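Local coordinates for protein probable oxidoreductase (Pseudomonas aeruginosa, PDB 4B7C) that is probably an NADP-dependent oxidoreductase of the medium-chain dehydrogenase/reductase family, its physiological substrate not established, at residues 141-155 / 166-180. Numbering follows the deposited sequence.
Sequences LLDVGQPKNGETVVI and AGQIARLKGCRVVGI
Strands 152-155 and 176-180 are the two strands of the first beta-alpha-beta crossover of the Rossmann fold, the nucleotide-binding domain of medium-chain dehydrogenases, with helix 161-172 as the connection. Parallel pairing rests on a 19° angle between the strand axes and on backbone bonds used in turn: Arg176 N to Glu151 O, Val153 N to Arg176 O, Val178 N to Val153 O, Ile155 N to Val178 O and Ile180 N to Ile155 O. The middle one, Val178 N to Val153 O, is 2.9 Å long and nearly straight, 175° at the hydrogen. The other edge of strand 152-155 is taken by strand 219-224, which places it inside the six-stranded sheet.

The connecting segment 166-172 runs nearly antiparallel to strand 152-155, with 9.2 Å between the axes. On the face it covers, the CD1 methyl of Ile155 is pressed against the helix backbone, 3.1 Å from Gly167 N, a tight approach made with strained side-chain torsions; Gly167 has no side chain to stand in its way. Val153 spreads its two methyls: CG1, anti to the backbone N (chi1 179°), reaches Ala170 CB, whereas CG2 lies 3.7 Å from Cys175 CB. The C-terminal end of helix 132-145 packs against a flank of helix 161-172: Leu141 CD2 sits 3.7 Å from Ile169 CG2, and Leu142 CD2 meets both that methyl and the aliphatic chain of Lys173. On the opposite sheet face, Thr152 and Arg176 run side by side; the guanidinium continues to a salt bridge with Glu214.

A Schellman motif at Gly174 ends the helix, and the type II turn 148-151 docks there. Gly150 N donates to Gly174 O at 2.9 Å from above the carbonyl plane, while Pro147 CB packs 3.7 Å from Cys175 SG.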
# COMPACT_ATOMS: atom_id res chain seq x y z
N LEU B 141 -9.70 -3.30 -11.49
CA LEU B 141 -9.81 -1.90 -11.91
C LEU B 141 -10.97 -1.20 -11.26
O LEU B 141 -10.81 -0.17 -10.63
CB LEU B 141 -9.94 -1.76 -13.44
CG LEU B 141 -10.05 -0.31 -13.94
CD1 LEU B 141 -8.74 0.42 -13.67
CD2 LEU B 141 -10.41 -0.23 -15.42
N LEU B 142 -12.15 -1.78 -11.39
CA LEU B 142 -13.38 -1.10 -10.99
C LEU B 142 -13.64 -1.10 -9.48
O LEU B 142 -14.11 -0.10 -8.93
CB LEU B 142 -14.59 -1.69 -11.72
CG LEU B 142 -14.55 -1.60 -13.25
CD1 LEU B 142 -15.78 -2.27 -13.86
CD2 LEU B 142 -14.42 -0.15 -13.71
N ASP B 143 -13.36 -2.21 -8.81
CA ASP B 143 -13.62 -2.29 -7.37
C ASP B 143 -12.47 -1.73 -6.51
O ASP B 143 -12.71 -1.11 -5.50
CB ASP B 143 -13.94 -3.72 -6.94
CG ASP B 143 -14.47 -3.79 -5.51
OD1 ASP B 143 -15.57 -3.23 -5.27
OD2 ASP B 143 -13.77 -4.37 -4.65
N VAL B 144 -11.23 -1.95 -6.94
CA VAL B 144 -10.07 -1.49 -6.18
C VAL B 144 -9.49 -0.16 -6.72
O VAL B 144 -9.24 0.78 -5.96
CB VAL B 144 -8.98 -2.57 -6.15
CG1 VAL B 144 -7.83 -2.17 -5.23
CG2 VAL B 144 -9.59 -3.90 -5.73
N GLY B 145 -9.30 -0.07 -8.03
CA GLY B 145 -8.80 1.16 -8.65
C GLY B 145 -9.81 2.30 -8.58
O GLY B 145 -9.44 3.46 -8.44
N GLN B 146 -11.08 1.95 -8.73
CA GLN B 146 -12.18 2.92 -8.75
C GLN B 146 -11.89 4.15 -9.63
O GLN B 146 -11.93 5.28 -9.17
CB GLN B 146 -12.54 3.35 -7.33
CG GLN B 146 -12.95 2.19 -6.44
CD GLN B 146 -13.35 2.63 -5.05
OE1 GLN B 146 -12.56 2.51 -4.10
NE2 GLN B 146 -14.55 3.13 -4.92
N PRO B 147 -11.60 3.92 -10.92
CA PRO B 147 -11.30 5.05 -11.78
C PRO B 147 -12.51 5.92 -12.01
O PRO B 147 -13.64 5.43 -12.02
CB PRO B 147 -10.86 4.38 -13.08
CG PRO B 147 -11.67 3.13 -13.12
CD PRO B 147 -11.75 2.67 -11.69
N LYS B 148 -12.27 7.21 -12.19
CA LYS B 148 -13.32 8.18 -12.46
C LYS B 148 -13.06 8.88 -13.79
O LYS B 148 -11.92 8.97 -14.25
CB LYS B 148 -13.41 9.22 -11.35
CG LYS B 148 -13.68 8.65 -9.97
CD LYS B 148 -15.08 8.05 -9.86
CE LYS B 148 -15.40 7.70 -8.42
NZ LYS B 148 -16.30 6.51 -8.29
N ASN B 149 -14.13 9.40 -14.38
CA ASN B 149 -14.04 10.16 -15.63
C ASN B 149 -12.95 11.23 -15.55
O ASN B 149 -12.86 11.97 -14.58
CB ASN B 149 -15.39 10.82 -15.95
CG ASN B 149 -15.44 11.46 -17.32
OD1 ASN B 149 -15.29 10.79 -18.35
ND2 ASN B 149 -15.70 12.76 -17.35
N GLY B 150 -12.09 11.27 -16.56
CA GLY B 150 -11.04 12.28 -16.65
C GLY B 150 -9.75 11.95 -15.91
O GLY B 150 -8.74 12.64 -16.07
N GLU B 151 -9.77 10.89 -15.11
CA GLU B 151 -8.56 10.48 -14.39
C GLU B 151 -7.58 9.81 -15.33
O GLU B 151 -7.95 9.29 -16.38
CB GLU B 151 -8.88 9.53 -13.23
CG GLU B 151 -9.53 10.21 -12.03
CD GLU B 151 -9.67 9.30 -10.81
OE1 GLU B 151 -9.87 8.08 -10.97
OE2 GLU B 151 -9.58 9.82 -9.68
N THR B 152 -6.31 9.84 -14.95
CA THR B 152 -5.25 9.19 -15.71
C THR B 152 -4.95 7.82 -15.11
O THR B 152 -4.58 7.69 -13.94
CB THR B 152 -3.97 10.06 -15.77
OG1 THR B 152 -4.27 11.27 -16.48
CG2 THR B 152 -2.86 9.34 -16.48
N VAL B 153 -5.13 6.80 -15.95
CA VAL B 153 -4.90 5.42 -15.58
C VAL B 153 -3.70 4.89 -16.33
O VAL B 153 -3.64 4.93 -17.56
CB VAL B 153 -6.13 4.55 -15.91
CG1 VAL B 153 -5.85 3.10 -15.54
CG2 VAL B 153 -7.34 5.07 -15.17
N VAL B 154 -2.73 4.40 -15.57
CA VAL B 154 -1.56 3.75 -16.14
C VAL B 154 -1.60 2.24 -15.90
O VAL B 154 -1.95 1.77 -14.80
CB VAL B 154 -0.26 4.34 -15.58
CG1 VAL B 154 0.94 3.54 -16.06
CG2 VAL B 154 -0.14 5.81 -15.95
N ILE B 155 -1.28 1.48 -16.94
CA ILE B 155 -1.37 0.04 -16.90
C ILE B 155 -0.03 -0.59 -17.26
O ILE B 155 0.50 -0.37 -18.35
CB ILE B 155 -2.47 -0.45 -17.88
CG1 ILE B 155 -3.73 0.46 -17.88
CG2 ILE B 155 -2.74 -1.94 -17.65
CD1 ILE B 155 -5.02 -0.32 -17.79
N ALA B 166 -8.01 -4.36 -19.01
CA ALA B 166 -8.12 -3.29 -18.02
C ALA B 166 -8.07 -1.89 -18.67
O ALA B 166 -8.88 -1.02 -18.35
CB ALA B 166 -7.01 -3.42 -16.96
N GLY B 167 -7.13 -1.70 -19.58
CA GLY B 167 -6.99 -0.42 -20.30
C GLY B 167 -8.21 -0.04 -21.12
O GLY B 167 -8.60 1.12 -21.16
N GLN B 168 -8.83 -1.04 -21.73
CA GLN B 168 -10.03 -0.81 -22.53
C GLN B 168 -11.22 -0.45 -21.66
O GLN B 168 -12.01 0.44 -21.98
CB GLN B 168 -10.36 -2.03 -23.39
CG GLN B 168 -9.32 -2.31 -24.47
CD GLN B 168 -9.65 -3.53 -25.32
OE1 GLN B 168 -10.49 -3.46 -26.21
NE2 GLN B 168 -8.99 -4.65 -25.04
N ILE B 169 -11.34 -1.13 -20.53
CA ILE B 169 -12.39 -0.79 -19.56
C ILE B 169 -12.21 0.65 -19.09
O ILE B 169 -13.16 1.42 -19.02
CB ILE B 169 -12.40 -1.74 -18.35
CG1 ILE B 169 -12.76 -3.17 -18.79
CG2 ILE B 169 -13.44 -1.28 -17.33
CD1 ILE B 169 -12.63 -4.20 -17.69
N ALA B 170 -10.97 1.01 -18.77
CA ALA B 170 -10.64 2.36 -18.31
C ALA B 170 -11.03 3.42 -19.35
O ALA B 170 -11.57 4.47 -19.00
CB ALA B 170 -9.15 2.45 -18.00
N ARG B 171 -10.77 3.12 -20.62
CA ARG B 171 -11.18 4.01 -21.73
C ARG B 171 -12.68 4.21 -21.72
O ARG B 171 -13.18 5.33 -21.83
CB ARG B 171 -10.73 3.45 -23.10
CG ARG B 171 -11.28 4.23 -24.31
CD ARG B 171 -10.80 3.71 -25.67
NE ARG B 171 -10.85 2.25 -25.76
CZ ARG B 171 -11.96 1.54 -25.99
NH1 ARG B 171 -13.14 2.14 -26.17
NH2 ARG B 171 -11.89 0.22 -26.05
N LEU B 172 -13.42 3.12 -21.54
CA LEU B 172 -14.88 3.17 -21.50
C LEU B 172 -15.43 3.99 -20.33
O LEU B 172 -16.55 4.48 -20.40
CB LEU B 172 -15.47 1.76 -21.43
CG LEU B 172 -15.26 0.92 -22.68
CD1 LEU B 172 -15.77 -0.51 -22.46
CD2 LEU B 172 -15.98 1.58 -23.85
N LYS B 173 -14.64 4.12 -19.27
CA LYS B 173 -15.05 4.91 -18.10
C LYS B 173 -14.67 6.38 -18.22
O LYS B 173 -14.90 7.18 -17.30
CB LYS B 173 -14.46 4.32 -16.82
CG LYS B 173 -14.94 2.90 -16.50
CD LYS B 173 -16.44 2.84 -16.29
CE LYS B 173 -16.91 1.41 -16.10
NZ LYS B 173 -18.39 1.35 -15.97
N GLY B 174 -14.08 6.75 -19.35
CA GLY B 174 -13.78 8.14 -19.66
C GLY B 174 -12.41 8.57 -19.17
O GLY B 174 -12.12 9.77 -19.06
N CYS B 175 -11.54 7.60 -18.93
CA CYS B 175 -10.21 7.88 -18.43
C CYS B 175 -9.22 8.12 -19.54
O CYS B 175 -9.39 7.65 -20.66
CB CYS B 175 -9.69 6.72 -17.57
SG CYS B 175 -10.79 6.29 -16.22
N ARG B 176 -8.17 8.85 -19.21
CA ARG B 176 -6.97 8.87 -20.03
C ARG B 176 -6.19 7.61 -19.71
O ARG B 176 -5.84 7.37 -18.55
CB ARG B 176 -6.13 10.13 -19.77
CG ARG B 176 -4.83 10.13 -20.54
CD ARG B 176 -4.02 11.41 -20.40
NE ARG B 176 -2.76 11.22 -21.13
CZ ARG B 176 -2.62 11.33 -22.45
NH1 ARG B 176 -3.64 11.68 -23.23
NH2 ARG B 176 -1.43 11.09 -23.00
N VAL B 177 -5.88 6.83 -20.73
CA VAL B 177 -5.28 5.51 -20.55
C VAL B 177 -3.90 5.40 -21.18
O VAL B 177 -3.74 5.51 -22.40
CB VAL B 177 -6.18 4.41 -21.12
CG1 VAL B 177 -5.64 3.04 -20.76
CG2 VAL B 177 -7.61 4.57 -20.63
N VAL B 178 -2.91 5.13 -20.33
CA VAL B 178 -1.53 4.99 -20.76
C VAL B 178 -1.00 3.61 -20.42
O VAL B 178 -1.00 3.18 -19.26
CB VAL B 178 -0.62 6.08 -20.14
CG1 VAL B 178 0.83 5.87 -20.53
CG2 VAL B 178 -1.09 7.46 -20.58
N GLY B 179 -0.53 2.92 -21.44
CA GLY B 179 0.03 1.58 -21.29
C GLY B 179 1.54 1.58 -21.19
O GLY B 179 2.21 2.44 -21.78
N ILE B 180 2.07 0.63 -20.44
CA ILE B 180 3.50 0.38 -20.41
C ILE B 180 3.72 -1.03 -20.90
O ILE B 180 3.20 -1.98 -20.33
CB ILE B 180 4.11 0.49 -18.99
CG1 ILE B 180 3.88 1.89 -18.40
CG2 ILE B 180 5.59 0.18 -19.05
CD1 ILE B 180 4.32 2.01 -16.95